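Local coordinates for protein glucosamine kinase (Streptacidiphilus jiangxiensis, PDB 6HWJ) that phosphorylates D-glucosamine to D-glucosamine 6-phosphate using ATP and magnesium, and acts more weakly on glucose, at residues 279-293 against 391-404. Sequence-based numbering, arbitrary orientation.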
ATOM      1  N   ILE A 279     -17.519 -22.189  -1.762  1.00 41.64           N
ATOM      2  CA  ILE A 279     -17.043 -20.809  -1.760  1.00 39.28           C
ATOM      3  C   ILE A 279     -18.120 -19.894  -2.327  1.00 37.47           C
ATOM      4  O   ILE A 279     -18.453 -18.859  -1.743  1.00 36.53           O
ATOM      5  CB  ILE A 279     -15.723 -20.685  -2.544  1.00 35.51           C
ATOM      6  CG1 ILE A 279     -14.631 -21.510  -1.861  1.00 37.26           C
ATOM      7  CG2 ILE A 279     -15.327 -19.236  -2.663  1.00 35.76           C
ATOM      8  CD1 ILE A 279     -13.367 -21.663  -2.685  1.00 39.62           C
ATOM      9  N   ALA A 280     -18.673 -20.266  -3.480  1.00 38.01           N
ATOM     10  CA  ALA A 280     -19.754 -19.489  -4.076  1.00 41.61           C
ATOM     11  C   ALA A 280     -20.944 -19.370  -3.130  1.00 43.59           C
ATOM     12  O   ALA A 280     -21.579 -18.308  -3.049  1.00 44.45           O
ATOM     13  CB  ALA A 280     -20.187 -20.131  -5.397  1.00 43.48           C
ATOM     14  N   ASP A 281     -21.268 -20.445  -2.410  1.00 45.11           N
ATOM     15  CA  ASP A 281     -22.344 -20.369  -1.425  1.00 50.13           C
ATOM     16  C   ASP A 281     -22.081 -19.252  -0.418  1.00 45.60           C
ATOM     17  O   ASP A 281     -22.993 -18.497  -0.062  1.00 42.14           O
ATOM     18  CB  ASP A 281     -22.499 -21.701  -0.697  1.00 58.13           C
ATOM     19  CG  ASP A 281     -23.370 -22.688  -1.451  1.00 69.07           C
ATOM     20  OD1 ASP A 281     -23.972 -22.305  -2.483  1.00 71.83           O
ATOM     21  OD2 ASP A 281     -23.452 -23.855  -1.002  1.00 72.05           O
ATOM     22  N   VAL A 282     -20.835 -19.130   0.047  1.00 41.86           N
ATOM     23  CA  VAL A 282     -20.514 -18.104   1.030  1.00 42.65           C
ATOM     24  C   VAL A 282     -20.580 -16.719   0.404  1.00 43.12           C
ATOM     25  O   VAL A 282     -21.042 -15.761   1.037  1.00 43.34           O
ATOM     26  CB  VAL A 282     -19.133 -18.370   1.649  1.00 41.83           C
ATOM     27  CG1 VAL A 282     -18.646 -17.149   2.390  1.00 40.85           C
ATOM     28  CG2 VAL A 282     -19.198 -19.562   2.583  1.00 43.85           C
ATOM     29  N   TYR A 283     -20.114 -16.582  -0.843  1.00 41.67           N
ATOM     30  CA  TYR A 283     -20.208 -15.282  -1.502  1.00 43.38           C
ATOM     31  C   TYR A 283     -21.658 -14.826  -1.612  1.00 49.23           C
ATOM     32  O   TYR A 283     -21.932 -13.619  -1.614  1.00 51.61           O
ATOM     33  CB  TYR A 283     -19.572 -15.331  -2.892  1.00 38.90           C
ATOM     34  CG  TYR A 283     -18.083 -15.543  -2.903  1.00 32.32           C
ATOM     35  CD1 TYR A 283     -17.323 -15.344  -1.768  1.00 33.14           C
ATOM     36  CD2 TYR A 283     -17.431 -15.938  -4.073  1.00 34.19           C
ATOM     37  CE1 TYR A 283     -15.941 -15.536  -1.778  1.00 31.00           C
ATOM     38  CE2 TYR A 283     -16.054 -16.125  -4.098  1.00 33.11           C
ATOM     39  CZ  TYR A 283     -15.319 -15.928  -2.941  1.00 31.77           C
ATOM     40  OH  TYR A 283     -13.943 -16.101  -2.959  1.00 33.98           O
ATOM     41  N   ALA A 284     -22.594 -15.777  -1.678  1.00 50.49           N
ATOM     42  CA  ALA A 284     -23.998 -15.438  -1.885  1.00 55.70           C
ATOM     43  C   ALA A 284     -24.568 -14.642  -0.715  1.00 59.21           C
ATOM     44  O   ALA A 284     -25.467 -13.819  -0.903  1.00 62.31           O
ATOM     45  CB  ALA A 284     -24.814 -16.711  -2.103  1.00 52.31           C
ATOM     46  N   GLU A 285     -24.058 -14.860   0.488  1.00 60.09           N
ATOM     47  CA  GLU A 285     -24.585 -14.179   1.659  1.00 64.60           C
ATOM     48  C   GLU A 285     -24.156 -12.721   1.742  1.00 56.27           C
ATOM     49  O   GLU A 285     -24.599 -12.014   2.649  1.00 51.33           O
ATOM     50  CB  GLU A 285     -24.156 -14.928   2.925  1.00 75.20           C
ATOM     51  CG  GLU A 285     -24.702 -16.351   3.004  1.00 85.92           C
ATOM     52  CD  GLU A 285     -26.223 -16.400   3.008  1.00 95.20           C
ATOM     53  OE1 GLU A 285     -26.849 -15.538   3.663  1.00 97.66           O
ATOM     54  OE2 GLU A 285     -26.792 -17.296   2.350  1.00 98.97           O
ATOM     55  N   LEU A 286     -23.321 -12.248   0.812  1.00 51.80           N
ATOM     56  CA  LEU A 286     -22.946 -10.841   0.799  1.00 45.76           C
ATOM     57  C   LEU A 286     -24.148  -9.933   0.583  1.00 44.39           C
ATOM     58  O   LEU A 286     -24.132  -8.776   1.008  1.00 38.17           O
ATOM     59  CB  LEU A 286     -21.903 -10.596  -0.292  1.00 45.96           C
ATOM     60  CG  LEU A 286     -20.518 -11.176   0.006  1.00 48.64           C
ATOM     61  CD1 LEU A 286     -19.619 -11.030  -1.212  1.00 50.93           C
ATOM     62  CD2 LEU A 286     -19.904 -10.487   1.216  1.00 48.15           C
ATOM     63  N   ASP A 287     -25.193 -10.427  -0.083  1.00 50.64           N
ATOM     64  CA  ASP A 287     -26.344  -9.572  -0.361  1.00 61.66           C
ATOM     65  C   ASP A 287     -27.002  -9.076   0.920  1.00 55.62           C
ATOM     66  O   ASP A 287     -27.626  -8.011   0.923  1.00 57.59           O
ATOM     67  CB  ASP A 287     -27.356 -10.322  -1.231  1.00 77.90           C
ATOM     68  CG  ASP A 287     -26.788 -10.702  -2.587  1.00 89.56           C
ATOM     69  OD1 ASP A 287     -25.901  -9.976  -3.088  1.00 92.01           O
ATOM     70  OD2 ASP A 287     -27.225 -11.730  -3.150  1.00 94.84           O
ATOM     71  N   ALA A 288     -26.866  -9.816   2.013  1.00 51.75           N
ATOM     72  CA  ALA A 288     -27.453  -9.415   3.284  1.00 53.58           C
ATOM     73  C   ALA A 288     -26.586  -8.442   4.069  1.00 54.20           C
ATOM     74  O   ALA A 288     -26.976  -8.040   5.168  1.00 55.94           O
ATOM     75  CB  ALA A 288     -27.721 -10.645   4.150  1.00 55.29           C
ATOM     76  N   LEU A 289     -25.431  -8.050   3.538  1.00 50.56           N
ATOM     77  CA  LEU A 289     -24.500  -7.188   4.254  1.00 48.98           C
ATOM     78  C   LEU A 289     -24.575  -5.735   3.800  1.00 46.34           C
ATOM     79  O   LEU A 289     -23.672  -4.953   4.099  1.00 42.69           O
ATOM     80  CB  LEU A 289     -23.073  -7.711   4.098  1.00 50.13           C
ATOM     81  CG  LEU A 289     -22.866  -9.130   4.634  1.00 52.65           C
ATOM     82  CD1 LEU A 289     -21.435  -9.544   4.472  1.00 51.61           C
ATOM     83  CD2 LEU A 289     -23.308  -9.259   6.095  1.00 54.90           C
ATOM     84  N   ALA A 290     -25.633  -5.357   3.091  1.00 43.78           N
ATOM     85  CA  ALA A 290     -25.838  -3.956   2.758  1.00 42.86           C
ATOM     86  C   ALA A 290     -25.922  -3.131   4.035  1.00 43.42           C
ATOM     87  O   ALA A 290     -26.544  -3.537   5.014  1.00 44.71           O
ATOM     88  CB  ALA A 290     -27.109  -3.780   1.933  1.00 44.64           C
ATOM     89  N   GLY A 291     -25.278  -1.968   4.024  1.00 40.52           N
ATOM     90  CA  GLY A 291     -25.197  -1.121   5.190  1.00 38.97           C
ATOM     91  C   GLY A 291     -23.917  -1.275   5.994  1.00 38.60           C
ATOM     92  O   GLY A 291     -23.677  -0.472   6.896  1.00 37.57           O
ATOM     93  N   THR A 292     -23.100  -2.279   5.706  1.00 37.06           N
ATOM     94  CA  THR A 292     -21.867  -2.466   6.459  1.00 35.94           C
ATOM     95  C   THR A 292     -20.954  -1.263   6.238  1.00 36.18           C
ATOM     96  O   THR A 292     -20.917  -0.707   5.133  1.00 34.33           O
ATOM     97  CB  THR A 292     -21.176  -3.765   6.035  1.00 34.52           C
ATOM     98  OG1 THR A 292     -20.148  -4.091   6.975  1.00 34.84           O
ATOM     99  CG2 THR A 292     -20.566  -3.640   4.648  1.00 36.17           C
ATOM    100  N   PRO A 293     -20.229  -0.814   7.263  1.00 37.60           N
ATOM    101  CA  PRO A 293     -19.503   0.463   7.153  1.00 34.76           C
ATOM    102  C   PRO A 293     -18.251   0.349   6.301  1.00 30.22           C
ATOM    103  O   PRO A 293     -17.441  -0.566   6.477  1.00 31.88           O
ATOM    104  CB  PRO A 293     -19.157   0.806   8.611  1.00 34.90           C
ATOM    105  CG  PRO A 293     -19.074  -0.526   9.287  1.00 38.05           C
ATOM    106  CD  PRO A 293     -20.138  -1.390   8.621  1.00 37.94           C
ATOM    107  N   ASP A 391     -17.440  -0.486  16.140  1.00 42.98           N
ATOM    108  CA  ASP A 391     -18.438  -0.630  15.086  1.00 48.48           C
ATOM    109  C   ASP A 391     -17.874  -0.521  13.671  1.00 42.77           C
ATOM    110  O   ASP A 391     -18.628  -0.712  12.711  1.00 39.80           O
ATOM    111  CB  ASP A 391     -19.542   0.425  15.270  1.00 63.22           C
ATOM    112  CG  ASP A 391     -18.988   1.824  15.481  1.00 76.70           C
ATOM    113  OD1 ASP A 391     -17.751   2.003  15.403  1.00 80.32           O
ATOM    114  OD2 ASP A 391     -19.793   2.748  15.734  1.00 82.72           O
ATOM    115  N   LEU A 392     -16.587  -0.212  13.497  1.00 34.04           N
ATOM    116  CA  LEU A 392     -16.049  -0.199  12.147  1.00 34.70           C
ATOM    117  C   LEU A 392     -15.743  -1.595  11.637  1.00 32.61           C
ATOM    118  O   LEU A 392     -15.580  -1.778  10.424  1.00 36.32           O
ATOM    119  CB  LEU A 392     -14.792   0.682  12.097  1.00 37.79           C
ATOM    120  CG  LEU A 392     -13.587   0.301  12.926  1.00 42.68           C
ATOM    121  CD1 LEU A 392     -12.710  -0.707  12.202  1.00 44.71           C
ATOM    122  CD2 LEU A 392     -12.799   1.564  13.278  1.00 41.29           C
ATOM    123  N   PHE A 393     -15.700  -2.585  12.523  1.00 30.21           N
ATOM    124  CA  PHE A 393     -15.365  -3.962  12.164  1.00 33.60           C
ATOM    125  C   PHE A 393     -16.649  -4.788  12.102  1.00 35.54           C
ATOM    126  O   PHE A 393     -17.299  -5.005  13.124  1.00 38.39           O
ATOM    127  CB  PHE A 393     -14.366  -4.540  13.171  1.00 33.74           C
ATOM    128  CG  PHE A 393     -13.974  -5.974  12.886  1.00 34.06           C
ATOM    129  CD1 PHE A 393     -13.588  -6.361  11.613  1.00 32.53           C
ATOM    130  CD2 PHE A 393     -13.990  -6.922  13.893  1.00 33.78           C
ATOM    131  CE1 PHE A 393     -13.243  -7.660  11.347  1.00 31.78           C
ATOM    132  CE2 PHE A 393     -13.629  -8.234  13.625  1.00 34.96           C
ATOM    133  CZ  PHE A 393     -13.257  -8.601  12.354  1.00 32.75           C
ATOM    134  N   ASP A 394     -17.021  -5.226  10.895  1.00 32.16           N
ATOM    135  CA  ASP A 394     -18.169  -6.124  10.680  1.00 34.02           C
ATOM    136  C   ASP A 394     -17.608  -7.513  10.380  1.00 33.68           C
ATOM    137  O   ASP A 394     -17.189  -7.793   9.248  1.00 30.96           O
ATOM    138  CB  ASP A 394     -19.042  -5.609   9.543  1.00 33.74           C
ATOM    139  CG  ASP A 394     -20.336  -6.410   9.375  1.00 37.70           C
ATOM    140  OD1 ASP A 394     -20.469  -7.496   9.983  1.00 36.13           O
ATOM    141  OD2 ASP A 394     -21.206  -5.957   8.603  1.00 35.48           O
ATOM    142  N   ASP A 395     -17.592  -8.383  11.397  1.00 34.93           N
ATOM    143  CA  ASP A 395     -16.933  -9.676  11.256  1.00 36.33           C
ATOM    144  C   ASP A 395     -17.771 -10.689  10.486  1.00 33.88           C
ATOM    145  O   ASP A 395     -17.288 -11.794  10.211  1.00 32.80           O
ATOM    146  CB  ASP A 395     -16.544 -10.244  12.626  1.00 41.18           C
ATOM    147  CG  ASP A 395     -17.714 -10.345  13.577  1.00 47.65           C
ATOM    148  OD1 ASP A 395     -18.872 -10.216  13.131  1.00 48.74           O
ATOM    149  OD2 ASP A 395     -17.455 -10.538  14.780  1.00 48.94           O
ATOM    150  N   ARG A 396     -18.996 -10.342  10.103  1.00 36.38           N
ATOM    151  CA  ARG A 396     -19.703 -11.169   9.129  1.00 37.01           C
ATOM    152  C   ARG A 396     -18.936 -11.267   7.821  1.00 35.70           C
ATOM    153  O   ARG A 396     -19.112 -12.233   7.080  1.00 37.65           O
ATOM    154  CB  ARG A 396     -21.102 -10.608   8.873  1.00 38.98           C
ATOM    155  CG  ARG A 396     -21.989 -10.573  10.122  1.00 41.96           C
ATOM    156  CD  ARG A 396     -23.293  -9.854   9.832  1.00 46.32           C
ATOM    157  NE  ARG A 396     -23.069  -8.491   9.355  1.00 48.69           N
ATOM    158  CZ  ARG A 396     -24.017  -7.708   8.857  1.00 54.15           C
ATOM    159  NH1 ARG A 396     -25.268  -8.150   8.771  1.00 54.94           N
ATOM    160  NH2 ARG A 396     -23.716  -6.486   8.448  1.00 54.65           N
ATOM    161  N   LEU A 397     -18.075 -10.293   7.529  1.00 34.13           N
ATOM    162  CA  LEU A 397     -17.311 -10.281   6.291  1.00 31.95           C
ATOM    163  C   LEU A 397     -16.082 -11.165   6.338  1.00 33.37           C
ATOM    164  O   LEU A 397     -15.446 -11.359   5.301  1.00 31.33           O
ATOM    165  CB  LEU A 397     -16.887  -8.857   5.961  1.00 33.60           C
ATOM    166  CG  LEU A 397     -17.991  -7.903   5.523  1.00 33.88           C
ATOM    167  CD1 LEU A 397     -17.536  -6.467   5.626  1.00 34.85           C
ATOM    168  CD2 LEU A 397     -18.399  -8.232   4.101  1.00 36.30           C
ATOM    169  N   LEU A 398     -15.717 -11.698   7.514  1.00 32.95           N
ATOM    170  CA  LEU A 398     -14.451 -12.413   7.622  1.00 32.31           C
ATOM    171  C   LEU A 398     -14.383 -13.580   6.643  1.00 32.56           C
ATOM    172  O   LEU A 398     -13.436 -13.698   5.867  1.00 31.74           O
ATOM    173  CB  LEU A 398     -14.245 -12.911   9.054  1.00 35.46           C
ATOM    174  CG  LEU A 398     -13.756 -11.883  10.069  1.00 36.35           C
ATOM    175  CD1 LEU A 398     -13.495 -12.542  11.417  1.00 39.49           C
ATOM    176  CD2 LEU A 398     -12.505 -11.201   9.541  1.00 35.90           C
ATOM    177  N   THR A 399     -15.377 -14.470   6.667  1.00 31.87           N
ATOM    178  CA  THR A 399     -15.266 -15.664   5.827  1.00 34.27           C
ATOM    179  C   THR A 399     -15.313 -15.330   4.339  1.00 32.30           C
ATOM    180  O   THR A 399     -14.412 -15.758   3.605  1.00 31.74           O
ATOM    181  CB  THR A 399     -16.333 -16.675   6.214  1.00 35.94           C
ATOM    182  OG1 THR A 399     -16.198 -16.975   7.610  1.00 39.66           O
ATOM    183  CG2 THR A 399     -16.168 -17.973   5.400  1.00 34.13           C
ATOM    184  N   PRO A 400     -16.311 -14.605   3.820  1.00 34.24           N
ATOM    185  CA  PRO A 400     -16.295 -14.325   2.372  1.00 29.60           C
ATOM    186  C   PRO A 400     -15.047 -13.599   1.901  1.00 29.46           C
ATOM    187  O   PRO A 400     -14.505 -13.953   0.850  1.00 30.37           O
ATOM    188  CB  PRO A 400     -17.571 -13.500   2.151  1.00 30.85           C
ATOM    189  CG  PRO A 400     -18.021 -13.046   3.501  1.00 34.50           C
ATOM    190  CD  PRO A 400     -17.524 -14.099   4.478  1.00 34.36           C
ATOM    191  N   LEU A 401     -14.572 -12.576   2.632  1.00 28.15           N
ATOM    192  CA  LEU A 401     -13.394 -11.846   2.180  1.00 29.16           C
ATOM    193  C   LEU A 401     -12.126 -12.688   2.309  1.00 28.83           C
ATOM    194  O   LEU A 401     -11.211 -12.574   1.479  1.00 30.15           O
ATOM    195  CB  LEU A 401     -13.245 -10.548   2.958  1.00 27.20           C
ATOM    196  CG  LEU A 401     -14.281  -9.449   2.747  1.00 32.67           C
ATOM    197  CD1 LEU A 401     -13.833  -8.156   3.443  1.00 31.84           C
ATOM    198  CD2 LEU A 401     -14.535  -9.198   1.260  1.00 37.89           C
ATOM    199  N   ARG A 402     -12.041 -13.537   3.331  1.00 28.70           N
ATOM    200  CA  ARG A 402     -10.869 -14.400   3.451  1.00 30.36           C
ATOM    201  C   ARG A 402     -10.805 -15.388   2.294  1.00 30.10           C
ATOM    202  O   ARG A 402      -9.751 -15.565   1.672  1.00 30.92           O
ATOM    203  CB  ARG A 402     -10.874 -15.123   4.796  1.00 30.44           C
ATOM    204  CG  ARG A 402      -9.758 -16.137   4.951  1.00 32.86           C
ATOM    205  CD  ARG A 402      -8.358 -15.484   4.876  1.00 32.78           C
ATOM    206  NE  ARG A 402      -7.312 -16.499   4.937  1.00 30.78           N
ATOM    207  CZ  ARG A 402      -6.841 -17.020   6.073  1.00 32.99           C
ATOM    208  NH1 ARG A 402      -5.915 -17.963   6.029  1.00 33.14           N
ATOM    209  NH2 ARG A 402      -7.285 -16.586   7.242  1.00 31.78           N
ATOM    210  N   TYR A 403     -11.937 -16.029   1.971  1.00 31.62           N
ATOM    211  CA  TYR A 403     -11.949 -16.933   0.837  1.00 30.41           C
ATOM    212  C   TYR A 403     -11.453 -16.214  -0.410  1.00 29.06           C
ATOM    213  O   TYR A 403     -10.646 -16.754  -1.165  1.00 30.60           O
ATOM    214  CB  TYR A 403     -13.361 -17.499   0.621  1.00 34.69           C
ATOM    215  CG  TYR A 403     -13.805 -18.546   1.636  1.00 39.45           C
ATOM    216  CD1 TYR A 403     -12.947 -19.003   2.629  1.00 40.36           C
ATOM    217  CD2 TYR A 403     -15.085 -19.091   1.581  1.00 41.54           C
ATOM    218  CE1 TYR A 403     -13.361 -19.970   3.548  1.00 41.57           C
ATOM    219  CE2 TYR A 403     -15.495 -20.054   2.482  1.00 44.23           C
ATOM    220  CZ  TYR A 403     -14.627 -20.485   3.470  1.00 44.80           C
ATOM    221  OH  TYR A 403     -15.046 -21.444   4.379  1.00 46.18           O
ATOM    222  N   ALA A 404     -11.929 -14.984  -0.639  1.00 27.78           N
ATOM    223  CA  ALA A 404     -11.526 -14.239  -1.829  1.00 29.60           C
ATOM    224  C   ALA A 404     -10.025 -13.949  -1.819  1.00 30.73           C
ATOM    225  O   ALA A 404      -9.388 -13.910  -2.880  1.00 29.47           O
ATOM    226  CB  ALA A 404     -12.314 -12.936  -1.912  1.00 26.98           C
TER
HETATM  227  O   HOH W   1     -25.621  -4.351   7.636  1.00 76.39           O
HETATM  228  O   HOH W   2     -15.301  -0.602   7.906  1.00 29.64           O
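Val282 and Pro400 meet where the end of helix 266-284 packs against the first turns of helix 398-416, a helix-helix contact in the largely helical part of this kinase that continues into the 3-10 turns and loops that follow the first helix and precede the second. The helix segments run at 133° to each other, their axes 9.1 Å apart at closest. Val282 straddles two partners: CG1, anti to the backbone N (chi1 166°), lies against the Pro400 backbone and ring, while CG2 reaches Tyr403 CE2 at 3.7 Å, the Val282 and Tyr403 side chains crossing at about a right angle. The Tyr283 ring presents an edge to Pro400 O, 3.4 Å from its CE1; Met253 of helix 243-263 also touches this tyrosine. Leu286 CD2 rests on Pro400 CG and CB, also meeting Leu397 CD2.

Beyond the helix, Leu289 forks between two residues. Its CD1 is pressed against Leu397 CD2 and its CD2 sits over the centre of one face of the Arg396 guanidinium, 3.2 Å above the plane. That flat group is held side-on by a bidentate salt bridge to Asp394, NE to OD1 and NH2 to OD2, with both bonds nearly straight and in the guanidinium plane. OD1 also accepts from Arg396 N, closing an Asx turn, and a water joins NH2 to Ala290 O. Past the type II turn 289-292, a second water bridges Pro293 O and Leu392 O. The direct polar link between the segments is made by Thr292, whose OG1 donates to the anti side of Asp394 OD2 at 2.7 Å, while Arg396 NH2 occupies the syn side, each tilted slightly out of the carboxylate plane.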